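Local coordinates for mRNA export factor (Human herpesvirus 1, PDB 4YXP), which regulates viral gene expression, inhibits host splicing and mediates nuclear export of viral intronless mRNAs, at residues B[123-126]-B[127-131]; B[186-189]-B[190-193]. One frame throughout, in Å; residues are numbered along the deposited sequence.

In the fold
Two local contacts of the folded C-terminal part of ICP27 join residues three or four positions apart, one inside a helix and one where a loop enters a helix. Contact 1 comes first along the chain, on helix 112-132; contact 2 follows at the start of helix 188-204, within the CHC2-type zinc finger. Their centres lie about 18 Å apart in a fold of helices and loops, without strands, and the two meet where Leu123 CD1 packs 3.8 Å from Phe191 CE2. Helix 112-132 thereby leans on the helix that contact 2 begins. Each contact also touches the second subunit, through Trp125 in one and Lys186, Ile188 and Phe191 in the other, in keeping with an intertwined dimer.

Contact 1: residues B[123-126]-B[127-131]; sequences LAWC and KMCIH
Within helix 112-132, two sulfur-bearing side chains of the following turn, Met128 and Cys129, gather over one face of the Trp125 indole, a Met-aromatic and a cysteine sulfur-aromatic contact side by side. The closest approach to the ring is made by a methyl group: Met128 CE sits over the six-membered ring in a CH-pi contact, 3.5 Å from the centroid and 19° off the normal, with CZ3 of Trp125 its nearest atom at 3.3 Å. Met128 SD stands farther back above the same face, 5.2 Å from the centroid of the six-membered ring of Trp125. Both side chains leave the helix with CG anti to the backbone N (chi1 180° for Trp125, 178° for Met128) and run alongside each other; the bends at chi2 and chi3 of Met128 then fold its methyl over the indole. Cys129 SG lies over the face of the five-membered ring of Trp125, 4.2 Å from its centroid. Beneath these groups the i to i+4 backbone bonds continue, among them Cys129 N to Trp125 O at 3.0 Å and Ile130 N to Cys126 O at 3.0 Å. The indole is fixed at its polar edge as well, since NE1 of Trp125 donates to Asp140 OD2. Lys127, extended beyond CG, reaches the carbonyl of Tyr226 with NZ and makes a cation-pi contact with Trp75. Around this buried turn, Ala124, Trp125 and Cys129 pack on helix 75-91, Leu123 and Cys126 on helix 188-204, and Trp125 additionally on helix 141-144 and on Phe269 of the second subunit.

Contact 2: residues B[186-189]-B[190-193]; sequences KDIA and SFVF
Asp187 OD1 takes two bonds from Ser190, one from the hydroxyl and one from the backbone. The short one runs from OG of Ser190 to OD1 of Asp187 at 2.6 Å, arriving on the anti side of the carboxylate, 21° out of its plane. Ser190 N donates to the same Asp187 OD1 at 2.9 Å, but from well above that plane. Asp187 OD2 accepts a weak bond from Ala189 N at 3.0 Å. A chi1 of 53° sets Ser190 OG between its own backbone N and carbonyl carbon, where it can both give to the carboxylate and accept from Lys186 N at 3.0 Å; the serine thus ties the residue before the cap to the first turn. Farther along, Ile188 and Val192 lie side by side, CD1 of Ile188 being 4.0 Å from CG2 of Val192, and the Phe193 ring turns an edge to the Ala189 carbonyl, with CD2 3.2 Å from Ala189 O.

In the next shell, Tyr164 OH is hydrogen-bonded to Asp187 OD2, which probably helps position the carboxylate, while Lys186 NZ forms a salt bridge with Asp9 of the second subunit. This helix start belongs to the zinc finger without supplying a metal ligand, the side chain of Ala189 being about 12 Å from the zinc ion. The arrangement is that of a helix N-cap: Asp187 precedes helix 188-204, and its carboxylate receives the first-turn N-H groups of Ala189 and Ser190.

Contact 1: residues B[123-126]-B[127-131]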
ATOM      1  N   LEU B 123      -2.989  18.243   2.914  1.00 20.68           N
ATOM      2  CA  LEU B 123      -3.732  19.053   3.874  1.00 21.93           C
ATOM      3  C   LEU B 123      -3.236  20.501   3.926  1.00 22.31           C
ATOM      4  O   LEU B 123      -4.033  21.422   4.115  1.00 23.15           O
ATOM      5  CB  LEU B 123      -3.663  18.418   5.266  1.00 22.79           C
ATOM      6  CG  LEU B 123      -4.326  17.038   5.414  1.00 23.69           C
ATOM      7  CD1 LEU B 123      -4.390  16.634   6.877  1.00 24.41           C
ATOM      8  CD2 LEU B 123      -5.721  16.998   4.799  1.00 24.94           C
ATOM      9  N   ALA B 124      -1.935  20.715   3.754  1.00 20.98           N
ATOM     10  CA  ALA B 124      -1.414  22.081   3.731  1.00 21.24           C
ATOM     11  C   ALA B 124      -1.908  22.811   2.483  1.00 20.88           C
ATOM     12  O   ALA B 124      -2.201  24.010   2.526  1.00 22.49           O
ATOM     13  CB  ALA B 124       0.104  22.081   3.786  1.00 21.42           C
ATOM     14  N   TRP B 125      -2.004  22.082   1.376  1.00 20.44           N
ATOM     15  CA  TRP B 125      -2.557  22.627   0.135  1.00 22.45           C
ATOM     16  C   TRP B 125      -4.006  23.050   0.351  1.00 23.39           C
ATOM     17  O   TRP B 125      -4.412  24.141  -0.053  1.00 23.54           O
ATOM     18  CB  TRP B 125      -2.458  21.593  -0.993  1.00 22.97           C
ATOM     19  CG  TRP B 125      -3.004  22.053  -2.317  1.00 23.86           C
ATOM     20  CD1 TRP B 125      -4.171  21.657  -2.907  1.00 25.81           C
ATOM     21  CD2 TRP B 125      -2.393  22.985  -3.222  1.00 24.20           C
ATOM     22  NE1 TRP B 125      -4.326  22.288  -4.121  1.00 25.98           N
ATOM     23  CE2 TRP B 125      -3.249  23.107  -4.336  1.00 24.74           C
ATOM     24  CE3 TRP B 125      -1.210  23.729  -3.196  1.00 25.74           C
ATOM     25  CZ2 TRP B 125      -2.958  23.945  -5.412  1.00 25.57           C
ATOM     26  CZ3 TRP B 125      -0.922  24.561  -4.267  1.00 26.86           C
ATOM     27  CH2 TRP B 125      -1.794  24.661  -5.358  1.00 26.24           C
ATOM     28  N   CYS B 126      -4.783  22.187   0.999  1.00 22.98           N
ATOM     29  CA  CYS B 126      -6.166  22.512   1.330  1.00 23.50           C
ATOM     30  C   CYS B 126      -6.235  23.736   2.239  1.00 23.49           C
ATOM     31  O   CYS B 126      -7.105  24.591   2.074  1.00 23.74           O
ATOM     32  CB  CYS B 126      -6.858  21.325   2.003  1.00 25.41           C
ATOM     33  SG  CYS B 126      -7.249  19.975   0.877  1.00 26.26           S
ATOM     34  N   LYS B 127      -5.321  23.820   3.201  1.00 23.86           N
ATOM     35  CA  LYS B 127      -5.336  24.930   4.144  1.00 24.45           C
ATOM     36  C   LYS B 127      -4.998  26.235   3.429  1.00 25.35           C
ATOM     37  O   LYS B 127      -5.515  27.298   3.776  1.00 26.14           O
ATOM     38  CB  LYS B 127      -4.361  24.696   5.302  1.00 23.97           C
ATOM     39  CG  LYS B 127      -4.548  25.710   6.423  1.00 24.45           C
ATOM     40  CD  LYS B 127      -3.592  25.514   7.587  1.00 25.91           C
ATOM     41  CE  LYS B 127      -3.813  26.602   8.634  1.00 28.69           C
ATOM     42  NZ  LYS B 127      -2.982  26.425   9.852  1.00 29.43           N
ATOM     43  N   MET B 128      -4.131  26.147   2.426  1.00 25.62           N
ATOM     44  CA  MET B 128      -3.761  27.317   1.639  1.00 27.27           C
ATOM     45  C   MET B 128      -4.952  27.794   0.809  1.00 27.19           C
ATOM     46  O   MET B 128      -5.216  28.996   0.724  1.00 27.84           O
ATOM     47  CB  MET B 128      -2.560  26.995   0.741  1.00 27.51           C
ATOM     48  CG  MET B 128      -2.122  28.142  -0.173  1.00 28.58           C
ATOM     49  SD  MET B 128      -3.083  28.281  -1.698  1.00 28.37           S
ATOM     50  CE  MET B 128      -2.696  26.729  -2.504  1.00 27.72           C
ATOM     51  N   CYS B 129      -5.676  26.855   0.204  1.00 26.30           N
ATOM     52  CA  CYS B 129      -6.858  27.195  -0.588  1.00 26.73           C
ATOM     53  C   CYS B 129      -7.897  27.897   0.281  1.00 25.95           C
ATOM     54  O   CYS B 129      -8.484  28.907  -0.120  1.00 25.38           O
ATOM     55  CB  CYS B 129      -7.472  25.941  -1.221  1.00 27.50           C
ATOM     56  SG  CYS B 129      -6.510  25.203  -2.573  1.00 27.44           S
ATOM     57  N   ILE B 130      -8.118  27.346   1.470  1.00 25.55           N
ATOM     58  CA  ILE B 130      -9.081  27.894   2.416  1.00 27.81           C
ATOM     59  C   ILE B 130      -8.670  29.300   2.837  1.00 28.71           C
ATOM     60  O   ILE B 130      -9.506  30.199   2.923  1.00 29.34           O
ATOM     61  CB  ILE B 130      -9.228  26.960   3.638  1.00 29.22           C
ATOM     62  CG1 ILE B 130      -9.935  25.671   3.212  1.00 29.37           C
ATOM     63  CG2 ILE B 130      -9.993  27.649   4.775  1.00 33.00           C
ATOM     64  CD1 ILE B 130     -10.021  24.611   4.291  1.00 30.86           C
ATOM     65  N   HIS B 131      -7.381  29.484   3.104  1.00 30.17           N
ATOM     66  CA  HIS B 131      -6.849  30.799   3.446  1.00 31.66           C
ATOM     67  C   HIS B 131      -7.229  31.840   2.393  1.00 30.44           C
ATOM     68  O   HIS B 131      -7.638  32.955   2.725  1.00 31.55           O
ATOM     69  CB  HIS B 131      -5.327  30.736   3.589  1.00 32.86           C
ATOM     70  CG  HIS B 131      -4.677  32.078   3.734  1.00 35.63           C
ATOM     71  ND1 HIS B 131      -4.382  32.633   4.961  1.00 38.21           N
ATOM     72  CD2 HIS B 131      -4.266  32.975   2.807  1.00 35.95           C
ATOM     73  CE1 HIS B 131      -3.820  33.816   4.782  1.00 38.84           C
ATOM     74  NE2 HIS B 131      -3.737  34.048   3.485  1.00 37.55           N
TER

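Contact 2: residues B[186-189]-B[190-193]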
ATOM      1  N   LYS B 186     -10.750  12.066  17.619  1.00 33.02           N
ATOM      2  CA  LYS B 186     -10.359  12.301  19.008  1.00 35.12           C
ATOM      3  C   LYS B 186      -8.844  12.272  19.193  1.00 34.65           C
ATOM      4  O   LYS B 186      -8.346  12.422  20.306  1.00 35.20           O
ATOM      5  CB  LYS B 186     -11.007  11.260  19.924  1.00 35.70           C
ATOM      6  CG  LYS B 186     -12.529  11.268  19.917  1.00 37.21           C
ATOM      7  CD  LYS B 186     -13.105  12.581  20.438  1.00 40.56           C
ATOM      8  CE  LYS B 186     -14.626  12.571  20.383  1.00 43.31           C
ATOM      9  NZ  LYS B 186     -15.219  13.925  20.562  1.00 45.25           N
ATOM     10  N   ASP B 187      -8.112  12.078  18.101  1.00 32.35           N
ATOM     11  CA  ASP B 187      -6.655  12.025  18.159  1.00 32.40           C
ATOM     12  C   ASP B 187      -6.084  12.196  16.758  1.00 30.79           C
ATOM     13  O   ASP B 187      -6.832  12.367  15.796  1.00 29.59           O
ATOM     14  CB  ASP B 187      -6.181  10.702  18.769  1.00 33.73           C
ATOM     15  CG  ASP B 187      -6.109   9.581  17.745  1.00 32.80           C
ATOM     16  OD1 ASP B 187      -7.128   9.315  17.071  1.00 31.58           O
ATOM     17  OD2 ASP B 187      -5.027   8.975  17.607  1.00 33.18           O
ATOM     18  N   ILE B 188      -4.761  12.140  16.637  1.00 30.98           N
ATOM     19  CA  ILE B 188      -4.115  12.380  15.351  1.00 29.77           C
ATOM     20  C   ILE B 188      -4.428  11.267  14.348  1.00 28.02           C
ATOM     21  O   ILE B 188      -4.626  11.533  13.160  1.00 26.72           O
ATOM     22  CB  ILE B 188      -2.587  12.552  15.522  1.00 30.23           C
ATOM     23  CG1 ILE B 188      -1.925  12.874  14.178  1.00 28.92           C
ATOM     24  CG2 ILE B 188      -1.956  11.303  16.134  1.00 31.45           C
ATOM     25  CD1 ILE B 188      -2.377  14.184  13.562  1.00 29.79           C
ATOM     26  N   ALA B 189      -4.470  10.022  14.810  1.00 27.17           N
ATOM     27  CA  ALA B 189      -4.723   8.909  13.905  1.00 24.87           C
ATOM     28  C   ALA B 189      -6.117   9.022  13.300  1.00 23.42           C
ATOM     29  O   ALA B 189      -6.278   8.931  12.081  1.00 24.65           O
ATOM     30  CB  ALA B 189      -4.563   7.579  14.622  1.00 26.44           C
ATOM     31  N   SER B 190      -7.122   9.223  14.144  1.00 23.35           N
ATOM     32  CA  SER B 190      -8.491   9.340  13.656  1.00 25.53           C
ATOM     33  C   SER B 190      -8.659  10.615  12.826  1.00 25.78           C
ATOM     34  O   SER B 190      -9.436  10.638  11.874  1.00 26.74           O
ATOM     35  CB  SER B 190      -9.492   9.315  14.818  1.00 27.77           C
ATOM     36  OG  SER B 190      -9.181  10.271  15.811  1.00 29.68           O
ATOM     37  N   PHE B 191      -7.925  11.669  13.173  1.00 23.97           N
ATOM     38  CA  PHE B 191      -7.962  12.897  12.374  1.00 23.74           C
ATOM     39  C   PHE B 191      -7.504  12.628  10.946  1.00 23.54           C
ATOM     40  O   PHE B 191      -8.209  12.939   9.980  1.00 23.00           O
ATOM     41  CB  PHE B 191      -7.086  13.994  12.988  1.00 24.57           C
ATOM     42  CG  PHE B 191      -6.919  15.195  12.093  1.00 24.90           C
ATOM     43  CD1 PHE B 191      -7.911  16.159  12.017  1.00 26.49           C
ATOM     44  CD2 PHE B 191      -5.786  15.345  11.315  1.00 24.58           C
ATOM     45  CE1 PHE B 191      -7.770  17.259  11.186  1.00 27.08           C
ATOM     46  CE2 PHE B 191      -5.637  16.443  10.480  1.00 25.41           C
ATOM     47  CZ  PHE B 191      -6.630  17.399  10.415  1.00 26.17           C
ATOM     48  N   VAL B 192      -6.315  12.053  10.815  1.00 23.96           N
ATOM     49  CA  VAL B 192      -5.726  11.814   9.506  1.00 23.30           C
ATOM     50  C   VAL B 192      -6.639  10.940   8.646  1.00 22.58           C
ATOM     51  O   VAL B 192      -6.894  11.245   7.485  1.00 20.75           O
ATOM     52  CB  VAL B 192      -4.324  11.181   9.644  1.00 24.35           C
ATOM     53  CG1 VAL B 192      -3.797  10.705   8.291  1.00 24.14           C
ATOM     54  CG2 VAL B 192      -3.355  12.183  10.256  1.00 25.47           C
ATOM     55  N   PHE B 193      -7.146   9.853   9.204  1.00 22.56           N
ATOM     56  CA  PHE B 193      -7.881   8.908   8.376  1.00 22.26           C
ATOM     57  C   PHE B 193      -9.314   9.364   8.094  1.00 21.96           C
ATOM     58  O   PHE B 193      -9.809   9.168   6.988  1.00 22.14           O
ATOM     59  CB  PHE B 193      -7.840   7.522   9.021  1.00 23.00           C
ATOM     60  CG  PHE B 193      -6.545   6.811   8.773  1.00 22.97           C
ATOM     61  CD1 PHE B 193      -6.334   6.140   7.580  1.00 23.36           C
ATOM     62  CD2 PHE B 193      -5.516   6.865   9.699  1.00 22.89           C
ATOM     63  CE1 PHE B 193      -5.129   5.505   7.330  1.00 24.14           C
ATOM     64  CE2 PHE B 193      -4.309   6.235   9.452  1.00 23.45           C
ATOM     65  CZ  PHE B 193      -4.116   5.553   8.268  1.00 24.13           C
TER